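Local coordinates for HD-GYP domain-containing protein (Bdellovibrio bacteriovorus, PDB 3TM8) that binds a pair of iron ions in an unconventional HD-GYP domain and probably belongs to the cyclic-di-GMP phosphodiesterase class of signalling hydrolases, at residues A[42-53]-A[66-77]. Residues are numbered along the deposited sequence; the frame is centred on the assembly and turned at random.
Sequences YVKINDKMILYL and RLKDKKLRKMYI
The hydroxyl of Tyr52 donates to the backbone carbonyl of Arg66, with Tyr52 OH 2.7 Å from Arg66 O, arriving in the carbonyl plane on a lone pair. That oxygen lies in the plane of the phenol at its edge, and the methylene CE of Lys70 also packs against the hydroxyl. With CG anti to the backbone N (chi1 -176°), the Tyr52 ring reaches across to 66-77, where its edge also meets Met75 CE. Met75 CE is shared: it touches Val43 CG2 at 3.7 Å and Leu53 CD1 at 3.8 Å. Leu53 in turn lays CD2 over one face of the Arg66 guanidinium, 3.5 Å above the plane, while NH1 of that arginine forms a salt bridge with Asp57. The architecture is a beta hairpin, 42-45 and 48-53 joined by a type I' turn, set against a strand that pairs with 23-27 in a separate small sheet; it exemplifies how one bridge and the side chains around it can join two such sheets. The hairpin carries a classic beta bulge, where Tyr52 and Leu53 are set opposite the single residue Ala41. Strands 42-45 and 74-77 meet steeply, at 117°, and make a single antiparallel bridge, the hydrogen-bonded pair Tyr42 and Tyr76, bonded N to O in both directions. Beyond it a water takes over, accepting from Lys44 N and donating to Lys74 O, so the strands remain linked as they diverge. From strand 48-53, Met49 makes a Met-aromatic contact with Tyr76. A bend at chi2 (-62°) helps bring Met49 CE over the face of the Tyr76 ring, 3.6 Å from its centroid, with SD approaching obliquely. Lys44 CB packs obliquely against the same ring at CE2, and the Lys44 ammonium turns back to a salt bridge with Asp47 OD1 at the hairpin turn.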
loop_
_atom_site.group_PDB
_atom_site.type_symbol
_atom_site.label_atom_id
_atom_site.label_comp_id
_atom_site.label_asym_id
_atom_site.label_seq_id
_atom_site.Cartn_x
_atom_site.Cartn_y
_atom_site.Cartn_z
ATOM N N TYR A 42 -10.574 -14.534 -15.572
ATOM C CA TYR A 42 -11.620 -15.315 -14.941
ATOM C C TYR A 42 -11.671 -15.038 -13.448
ATOM O O TYR A 42 -10.639 -14.809 -12.812
ATOM C CB TYR A 42 -11.345 -16.804 -15.164
ATOM C CG TYR A 42 -11.292 -17.193 -16.628
ATOM C CD1 TYR A 42 -12.379 -17.802 -17.244
ATOM C CD2 TYR A 42 -10.164 -16.927 -17.399
ATOM C CE1 TYR A 42 -12.338 -18.145 -18.584
ATOM C CE2 TYR A 42 -10.113 -17.260 -18.741
ATOM C CZ TYR A 42 -11.199 -17.869 -19.329
ATOM O OH TYR A 42 -11.131 -18.198 -20.663
ATOM N N VAL A 43 -12.883 -15.048 -12.899
ATOM C CA VAL A 43 -13.101 -14.955 -11.463
ATOM C C VAL A 43 -13.493 -16.345 -10.967
ATOM O O VAL A 43 -14.312 -17.030 -11.587
ATOM C CB VAL A 43 -14.235 -13.947 -11.133
ATOM C CG1 VAL A 43 -14.570 -13.975 -9.646
ATOM C CG2 VAL A 43 -13.849 -12.538 -11.568
ATOM N N LYS A 44 -12.908 -16.768 -9.854
ATOM C CA LYS A 44 -13.231 -18.072 -9.296
ATOM C C LYS A 44 -14.500 -17.988 -8.456
ATOM O O LYS A 44 -14.556 -17.239 -7.489
ATOM C CB LYS A 44 -12.060 -18.585 -8.453
ATOM C CG LYS A 44 -12.232 -20.015 -7.960
ATOM C CD LYS A 44 -10.959 -20.518 -7.278
ATOM C CE LYS A 44 -10.726 -19.834 -5.939
ATOM N NZ LYS A 44 -11.662 -20.326 -4.884
ATOM N N ILE A 45 -15.525 -18.740 -8.849
ATOM C CA ILE A 45 -16.754 -18.814 -8.071
ATOM C C ILE A 45 -17.095 -20.276 -7.843
ATOM O O ILE A 45 -17.163 -21.056 -8.788
ATOM C CB ILE A 45 -17.920 -18.117 -8.783
ATOM C CG1 ILE A 45 -17.586 -16.641 -8.997
ATOM C CG2 ILE A 45 -19.202 -18.273 -7.977
ATOM C CD1 ILE A 45 -18.740 -15.832 -9.489
ATOM N N ASN A 46 -17.289 -20.648 -6.581
ATOM C CA ASN A 46 -17.517 -22.046 -6.236
ATOM C C ASN A 46 -16.473 -22.955 -6.889
ATOM O O ASN A 46 -16.794 -24.027 -7.409
ATOM C CB ASN A 46 -18.936 -22.472 -6.611
ATOM C CG ASN A 46 -19.987 -21.620 -5.939
ATOM O OD1 ASN A 46 -19.737 -21.027 -4.890
ATOM N ND2 ASN A 46 -21.169 -21.553 -6.534
ATOM N N ASP A 47 -15.224 -22.496 -6.856
ATOM C CA ASP A 47 -14.067 -23.214 -7.402
ATOM C C ASP A 47 -14.101 -23.509 -8.909
ATOM O O ASP A 47 -13.403 -24.406 -9.380
ATOM C CB ASP A 47 -13.771 -24.485 -6.596
ATOM C CG ASP A 47 -13.139 -24.183 -5.242
ATOM O OD1 ASP A 47 -12.535 -23.099 -5.079
ATOM O OD2 ASP A 47 -13.240 -25.033 -4.337
ATOM N N LYS A 48 -14.893 -22.744 -9.655
ATOM C CA LYS A 48 -14.884 -22.811 -11.113
ATOM C C LYS A 48 -14.398 -21.482 -11.659
ATOM O O LYS A 48 -14.662 -20.440 -11.059
ATOM C CB LYS A 48 -16.296 -23.086 -11.637
ATOM C CG LYS A 48 -16.927 -24.369 -11.108
ATOM C CD LYS A 48 -18.283 -24.617 -11.739
ATOM C CE LYS A 48 -18.838 -25.963 -11.302
ATOM N NZ LYS A 48 -20.184 -26.221 -11.867
ATOM N N MET A 49 -13.728 -21.523 -12.809
ATOM C CA MET A 49 -13.190 -20.315 -13.427
ATOM C C MET A 49 -14.229 -19.706 -14.349
ATOM O O MET A 49 -14.541 -20.258 -15.402
ATOM C CB MET A 49 -11.913 -20.631 -14.207
ATOM C CG MET A 49 -10.826 -21.207 -13.340
ATOM S SD MET A 49 -10.333 -20.038 -12.055
ATOM C CE MET A 49 -8.997 -20.933 -11.264
ATOM N N ILE A 50 -14.774 -18.569 -13.947
ATOM C CA ILE A 50 -15.866 -17.947 -14.672
ATOM C C ILE A 50 -15.371 -16.735 -15.451
ATOM O O ILE A 50 -14.815 -15.796 -14.876
ATOM C CB ILE A 50 -16.975 -17.495 -13.704
ATOM C CG1 ILE A 50 -17.326 -18.612 -12.713
ATOM C CG2 ILE A 50 -18.182 -17.036 -14.487
ATOM C CD1 ILE A 50 -17.738 -19.919 -13.346
ATOM N N LEU A 51 -15.565 -16.752 -16.763
ATOM C CA LEU A 51 -15.107 -15.652 -17.606
ATOM C C LEU A 51 -15.720 -14.330 -17.150
ATOM O O LEU A 51 -16.937 -14.231 -16.990
ATOM C CB LEU A 51 -15.484 -15.927 -19.060
ATOM C CG LEU A 51 -15.105 -14.881 -20.102
ATOM C CD1 LEU A 51 -13.603 -14.718 -20.159
ATOM C CD2 LEU A 51 -15.655 -15.304 -21.467
ATOM N N TYR A 52 -14.874 -13.321 -16.946
ATOM C CA TYR A 52 -15.329 -12.024 -16.463
ATOM C C TYR A 52 -14.794 -10.871 -17.326
ATOM O O TYR A 52 -15.540 -9.955 -17.669
ATOM C CB TYR A 52 -14.942 -11.835 -14.990
ATOM C CG TYR A 52 -15.459 -10.550 -14.388
ATOM C CD1 TYR A 52 -16.815 -10.256 -14.389
ATOM C CD2 TYR A 52 -14.595 -9.638 -13.798
ATOM C CE1 TYR A 52 -17.292 -9.078 -13.837
ATOM C CE2 TYR A 52 -15.060 -8.468 -13.247
ATOM C CZ TYR A 52 -16.408 -8.188 -13.261
ATOM O OH TYR A 52 -16.894 -7.022 -12.711
ATOM N N LEU A 53 -13.505 -10.915 -17.664
ATOM C CA LEU A 53 -12.911 -9.917 -18.547
ATOM C C LEU A 53 -12.559 -10.563 -19.877
ATOM O O LEU A 53 -12.006 -11.663 -19.921
ATOM C CB LEU A 53 -11.654 -9.315 -17.913
ATOM C CG LEU A 53 -11.813 -8.832 -16.468
ATOM C CD1 LEU A 53 -10.480 -8.310 -15.940
ATOM C CD2 LEU A 53 -12.896 -7.769 -16.348
ATOM N N ARG A 66 -15.425 -1.891 -12.738
ATOM C CA ARG A 66 -15.600 -3.324 -12.952
ATOM C C ARG A 66 -14.728 -4.161 -12.013
ATOM O O ARG A 66 -14.980 -5.350 -11.820
ATOM C CB ARG A 66 -15.277 -3.693 -14.403
ATOM C CG ARG A 66 -16.075 -2.939 -15.456
ATOM C CD ARG A 66 -15.771 -3.481 -16.844
ATOM N NE ARG A 66 -16.259 -4.850 -16.996
ATOM C CZ ARG A 66 -15.758 -5.746 -17.839
ATOM N NH1 ARG A 66 -14.733 -5.434 -18.623
ATOM N NH2 ARG A 66 -16.283 -6.963 -17.893
ATOM N N LEU A 67 -13.693 -3.543 -11.448
ATOM C CA LEU A 67 -12.754 -4.252 -10.590
ATOM C C LEU A 67 -12.790 -3.752 -9.147
ATOM O O LEU A 67 -12.000 -4.204 -8.322
ATOM C CB LEU A 67 -11.330 -4.127 -11.144
ATOM C CG LEU A 67 -11.179 -4.704 -12.552
ATOM C CD1 LEU A 67 -9.764 -4.485 -13.090
ATOM C CD2 LEU A 67 -11.556 -6.185 -12.569
ATOM N N LYS A 68 -13.701 -2.826 -8.861
ATOM C CA LYS A 68 -13.800 -2.208 -7.538
ATOM C C LYS A 68 -14.995 -2.719 -6.736
ATOM O O LYS A 68 -16.003 -3.131 -7.303
ATOM C CB LYS A 68 -13.892 -0.684 -7.682
ATOM C CG LYS A 68 -12.598 -0.030 -8.152
ATOM C CD LYS A 68 -12.781 1.435 -8.521
ATOM C CE LYS A 68 -13.175 2.284 -7.323
ATOM N NZ LYS A 68 -14.646 2.306 -7.089
ATOM N N ASP A 69 -14.876 -2.674 -5.412
ATOM C CA ASP A 69 -15.983 -3.003 -4.508
ATOM C C ASP A 69 -16.419 -4.464 -4.587
ATOM O O ASP A 69 -17.538 -4.800 -4.195
ATOM C CB ASP A 69 -17.200 -2.109 -4.778
ATOM C CG ASP A 69 -16.893 -0.649 -4.619
ATOM O OD1 ASP A 69 -16.704 -0.209 -3.465
ATOM O OD2 ASP A 69 -16.845 0.060 -5.646
ATOM N N LYS A 70 -15.530 -5.325 -5.070
ATOM C CA LYS A 70 -15.874 -6.722 -5.311
ATOM C C LYS A 70 -14.940 -7.672 -4.562
ATOM O O LYS A 70 -14.981 -8.877 -4.772
ATOM C CB LYS A 70 -15.840 -6.990 -6.815
ATOM C CG LYS A 70 -16.942 -6.231 -7.582
ATOM C CD LYS A 70 -16.523 -5.947 -9.013
ATOM C CE LYS A 70 -17.561 -5.153 -9.790
ATOM N NZ LYS A 70 -18.027 -3.899 -9.133
ATOM N N LYS A 71 -14.110 -7.116 -3.679
ATOM C CA LYS A 71 -13.145 -7.897 -2.902
ATOM C C LYS A 71 -12.263 -8.779 -3.785
ATOM O O LYS A 71 -11.862 -9.874 -3.390
ATOM C CB LYS A 71 -13.851 -8.740 -1.830
ATOM C CG LYS A 71 -14.681 -7.934 -0.845
ATOM C CD LYS A 71 -15.543 -8.845 0.017
ATOM C CE LYS A 71 -16.620 -8.065 0.759
ATOM N NZ LYS A 71 -17.486 -8.952 1.591
ATOM N N LEU A 72 -11.949 -8.291 -4.981
ATOM C CA LEU A 72 -11.117 -9.038 -5.909
ATOM C C LEU A 72 -9.655 -8.934 -5.490
ATOM O O LEU A 72 -9.132 -7.844 -5.244
ATOM C CB LEU A 72 -11.302 -8.521 -7.330
ATOM C CG LEU A 72 -12.663 -8.852 -7.940
ATOM C CD1 LEU A 72 -12.883 -8.012 -9.192
ATOM C CD2 LEU A 72 -12.769 -10.344 -8.246
ATOM N N ARG A 73 -9.008 -10.080 -5.376
ATOM C CA ARG A 73 -7.595 -10.126 -5.045
ATOM C C ARG A 73 -6.848 -10.837 -6.172
ATOM O O ARG A 73 -5.988 -10.245 -6.815
ATOM C CB ARG A 73 -7.374 -10.864 -3.726
ATOM C CG ARG A 73 -8.137 -10.284 -2.554
ATOM C CD ARG A 73 -7.891 -11.099 -1.294
ATOM N NE ARG A 73 -8.806 -10.729 -0.223
ATOM C CZ ARG A 73 -9.106 -11.514 0.808
ATOM N NH1 ARG A 73 -8.565 -12.724 0.910
ATOM N NH2 ARG A 73 -9.956 -11.090 1.733
ATOM N N LYS A 74 -7.176 -12.106 -6.406
ATOM C CA LYS A 74 -6.606 -12.859 -7.515
ATOM C C LYS A 74 -7.680 -13.148 -8.541
ATOM O O LYS A 74 -8.831 -13.454 -8.200
ATOM C CB LYS A 74 -6.027 -14.200 -7.050
ATOM C CG LYS A 74 -4.908 -14.123 -6.032
ATOM C CD LYS A 74 -3.584 -13.778 -6.669
ATOM C CE LYS A 74 -2.463 -13.914 -5.651
ATOM N NZ LYS A 74 -2.812 -13.203 -4.390
ATOM N N MET A 75 -7.289 -13.061 -9.807
ATOM C CA MET A 75 -8.085 -13.577 -10.901
ATOM C C MET A 75 -7.196 -14.551 -11.647
ATOM O O MET A 75 -6.055 -14.785 -11.242
ATOM C CB MET A 75 -8.587 -12.455 -11.805
ATOM C CG MET A 75 -9.767 -11.697 -11.203
ATOM S SD MET A 75 -10.353 -10.343 -12.235
ATOM C CE MET A 75 -11.052 -11.251 -13.609
ATOM N N TYR A 76 -7.719 -15.130 -12.723
ATOM C CA TYR A 76 -7.042 -16.226 -13.388
ATOM C C TYR A 76 -7.037 -15.995 -14.884
ATOM O O TYR A 76 -7.976 -15.414 -15.440
ATOM C CB TYR A 76 -7.722 -17.562 -13.017
ATOM C CG TYR A 76 -7.664 -17.729 -11.523
ATOM C CD1 TYR A 76 -6.558 -18.312 -10.919
ATOM C CD2 TYR A 76 -8.656 -17.203 -10.707
ATOM C CE1 TYR A 76 -6.469 -18.418 -9.540
ATOM C CE2 TYR A 76 -8.572 -17.299 -9.319
ATOM C CZ TYR A 76 -7.473 -17.904 -8.744
ATOM O OH TYR A 76 -7.373 -17.994 -7.369
ATOM N N ILE A 77 -5.966 -16.434 -15.534
ATOM C CA ILE A 77 -5.874 -16.366 -16.985
ATOM C C ILE A 77 -5.493 -17.745 -17.487
ATOM O O ILE A 77 -4.950 -18.563 -16.740
ATOM C CB ILE A 77 -4.828 -15.318 -17.453
ATOM C CG1 ILE A 77 -3.419 -15.717 -17.004
ATOM C CG2 ILE A 77 -5.222 -13.929 -16.966
ATOM C CD1 ILE A 77 -2.283 -14.796 -17.503
HETATM O O HOH W 1 -11.194 -14.846 -8.530
#